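Oligopeptide-binding protein oppA (PDB 3DRF) captures oligopeptides in a voluminous Venus fly-trap cavity as the receptor of the OppABCDF ABC transporter, which takes them up into Lactococcus lactis. Local coordinates at residues Asn385-Asp391 with Tyr401-Asp405. Sequence-based numbering, arbitrary orientation.
Sequences NKLLDED and YREKD
In this family 5 solute-binding protein, the last turns of helix 381-390 pack beside strand 401-404, the middle strand of an antiparallel meander (394-396, 401-404, 407-414); the contact's centre lies about 35 Å from that of the chain. An arginine and a lysine on one face of the strand anchor the helix end to the meander. Helix and strand run nearly parallel, their axes crossing at 27° and 10.4 Å apart at closest approach. L388 stands opposite R402 (CA to CA 8.4 Å) and D391 opposite K404 (8.9 Å). The strand is extended, so R402 and K404, two residues apart, both point their CA-to-CB bonds at the helix.

Hydrogen bonds and salt bridges dominate. R402 (chi1 m, then chi2 and chi3 t) extends to the helix and receives N385 and D389, one turn apart, near its guanidinium plane: NH2 donates to N385 OD1 (2.9 Å), and NH1 forms a hydrogen-bonded salt bridge with D389 OD1 (2.8 Å), both with N-H...O angles of 165°. NH1 also bonds W393 O, and NE bonds I436 O, so the buried arginine additionally ties in the loops following two helices.

L388 packs in van der Waals contact on the guanidinium: CB lies over one face and CD1 is 3.6 Å from R402 NE; its side chain also touches V332 and A335 of helix 330-339.

At the helix end, D391 leaves helical geometry (phi/psi -93/8). K404 (chi1 and chi2 t, chi3 m) gives NZ to D391 O at 2.9 Å and to D391 OD2 at 3.2 Å, the latter a salt bridge; D329 is a second acidic partner.

One water donates to D389 OD2 (2.7 Å) and accepts from R402 NH2 (3.1 Å).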
loop_
_atom_site.group_PDB
_atom_site.type_symbol
_atom_site.label_atom_id
_atom_site.label_comp_id
_atom_site.label_asym_id
_atom_site.label_seq_id
_atom_site.Cartn_x
_atom_site.Cartn_y
_atom_site.Cartn_z
ATOM N N ASN A 385 -23.517 0.636 -22.838
ATOM C CA ASN A 385 -24.865 0.147 -23.196
ATOM C C ASN A 385 -24.826 -0.969 -24.279
ATOM O O ASN A 385 -25.529 -1.920 -24.164
ATOM C CB ASN A 385 -25.776 1.349 -23.613
ATOM C CG ASN A 385 -26.341 2.126 -22.403
ATOM O OD1 ASN A 385 -26.906 1.590 -21.540
ATOM N ND2 ASN A 385 -26.197 3.422 -22.456
ATOM N N LYS A 386 -23.984 -0.806 -25.284
ATOM C CA LYS A 386 -23.814 -1.811 -26.352
ATOM C C LYS A 386 -23.339 -3.150 -25.752
ATOM O O LYS A 386 -23.861 -4.152 -26.067
ATOM C CB LYS A 386 -22.834 -1.282 -27.404
ATOM C CG LYS A 386 -22.607 -2.249 -28.570
ATOM C CD LYS A 386 -21.694 -1.592 -29.625
ATOM C CE LYS A 386 -21.313 -2.488 -30.745
ATOM N NZ LYS A 386 -20.179 -3.163 -30.394
ATOM N N LEU A 387 -22.313 -3.099 -24.882
ATOM C CA LEU A 387 -21.760 -4.294 -24.245
ATOM C C LEU A 387 -22.832 -5.056 -23.485
ATOM O O LEU A 387 -22.888 -6.237 -23.533
ATOM C CB LEU A 387 -20.605 -3.919 -23.291
ATOM C CG LEU A 387 -19.298 -3.560 -24.009
ATOM C CD1 LEU A 387 -18.373 -2.855 -23.045
ATOM C CD2 LEU A 387 -18.547 -4.855 -24.487
ATOM N N LEU A 388 -23.673 -4.315 -22.773
ATOM C CA LEU A 388 -24.725 -4.926 -21.959
ATOM C C LEU A 388 -25.835 -5.521 -22.850
ATOM O O LEU A 388 -26.279 -6.586 -22.595
ATOM C CB LEU A 388 -25.294 -3.886 -20.950
ATOM C CG LEU A 388 -24.254 -3.543 -19.836
ATOM C CD1 LEU A 388 -24.787 -2.343 -19.030
ATOM C CD2 LEU A 388 -24.020 -4.786 -18.971
ATOM N N ASP A 389 -26.226 -4.787 -23.892
ATOM C CA ASP A 389 -27.221 -5.276 -24.871
ATOM C C ASP A 389 -26.709 -6.587 -25.498
ATOM O O ASP A 389 -27.410 -7.539 -25.537
ATOM C CB ASP A 389 -27.429 -4.267 -26.024
ATOM C CG ASP A 389 -28.384 -3.176 -25.698
ATOM O OD1 ASP A 389 -29.074 -3.254 -24.688
ATOM O OD2 ASP A 389 -28.385 -2.230 -26.422
ATOM N N GLU A 390 -25.461 -6.576 -25.948
ATOM C CA GLU A 390 -24.812 -7.753 -26.594
ATOM C C GLU A 390 -24.726 -8.966 -25.678
ATOM O O GLU A 390 -24.756 -10.068 -26.117
ATOM C CB GLU A 390 -23.417 -7.394 -27.138
ATOM C CG GLU A 390 -23.425 -6.471 -28.340
ATOM C CD GLU A 390 -22.067 -6.010 -28.761
ATOM O OE1 GLU A 390 -21.087 -6.117 -28.024
ATOM O OE2 GLU A 390 -22.012 -5.496 -29.844
ATOM N N ASP A 391 -24.634 -8.742 -24.370
ATOM C CA ASP A 391 -24.513 -9.807 -23.381
ATOM C C ASP A 391 -25.849 -10.272 -22.798
ATOM O O ASP A 391 -25.892 -11.018 -21.935
ATOM C CB ASP A 391 -23.540 -9.366 -22.241
ATOM C CG ASP A 391 -23.012 -10.513 -21.428
ATOM O OD1 ASP A 391 -22.592 -11.487 -21.967
ATOM O OD2 ASP A 391 -23.145 -10.466 -20.235
ATOM N N TYR A 401 -33.957 -0.330 -15.487
ATOM C CA TYR A 401 -32.799 -1.188 -15.207
ATOM C C TYR A 401 -32.861 -2.476 -16.030
ATOM O O TYR A 401 -33.913 -2.936 -16.434
ATOM C CB TYR A 401 -32.712 -1.503 -13.709
ATOM C CG TYR A 401 -32.533 -0.258 -12.854
ATOM C CD1 TYR A 401 -31.363 0.468 -12.876
ATOM C CD2 TYR A 401 -33.563 0.217 -12.087
ATOM C CE1 TYR A 401 -31.186 1.580 -12.084
ATOM C CE2 TYR A 401 -33.414 1.331 -11.331
ATOM C CZ TYR A 401 -32.230 2.021 -11.346
ATOM O OH TYR A 401 -32.052 3.177 -10.580
ATOM N N ARG A 402 -31.678 -3.025 -16.240
ATOM C CA ARG A 402 -31.502 -4.232 -17.044
ATOM C C ARG A 402 -31.701 -5.521 -16.271
ATOM O O ARG A 402 -31.554 -5.528 -15.081
ATOM C CB ARG A 402 -30.116 -4.218 -17.687
ATOM C CG ARG A 402 -29.918 -3.041 -18.718
ATOM C CD ARG A 402 -28.457 -3.006 -19.168
ATOM N NE ARG A 402 -28.216 -1.894 -20.103
ATOM C CZ ARG A 402 -28.486 -1.922 -21.399
ATOM N NH1 ARG A 402 -28.932 -3.026 -21.922
ATOM N NH2 ARG A 402 -28.205 -0.903 -22.176
ATOM N N GLU A 403 -32.072 -6.571 -17.010
ATOM C CA GLU A 403 -32.368 -7.882 -16.442
ATOM C C GLU A 403 -31.867 -8.975 -17.409
ATOM O O GLU A 403 -31.819 -8.790 -18.565
ATOM C CB GLU A 403 -33.883 -8.064 -16.268
ATOM C CG GLU A 403 -34.595 -6.993 -15.431
ATOM C CD GLU A 403 -36.095 -7.200 -15.342
ATOM O OE1 GLU A 403 -36.533 -8.234 -15.818
ATOM O OE2 GLU A 403 -36.738 -6.382 -14.801
ATOM N N LYS A 404 -31.543 -10.126 -16.845
ATOM C CA LYS A 404 -31.161 -11.296 -17.610
ATOM C C LYS A 404 -31.853 -12.493 -16.978
ATOM O O LYS A 404 -31.584 -12.806 -15.845
ATOM C CB LYS A 404 -29.653 -11.489 -17.612
ATOM C CG LYS A 404 -29.222 -12.726 -18.462
ATOM C CD LYS A 404 -27.751 -13.010 -18.364
ATOM C CE LYS A 404 -27.006 -12.099 -19.301
ATOM N NZ LYS A 404 -25.546 -12.497 -19.516
ATOM N N ASP A 405 -32.754 -13.111 -17.730
ATOM C CA ASP A 405 -33.559 -14.229 -17.271
ATOM C C ASP A 405 -34.180 -13.940 -15.919
ATOM O O ASP A 405 -34.112 -14.752 -15.025
ATOM C CB ASP A 405 -32.704 -15.496 -17.202
ATOM C CG ASP A 405 -33.568 -16.777 -17.064
ATOM O OD1 ASP A 405 -34.739 -16.821 -17.526
ATOM O OD2 ASP A 405 -33.050 -17.707 -16.442
HETATM O O HOH W 1 -28.803 0.069 -25.087
#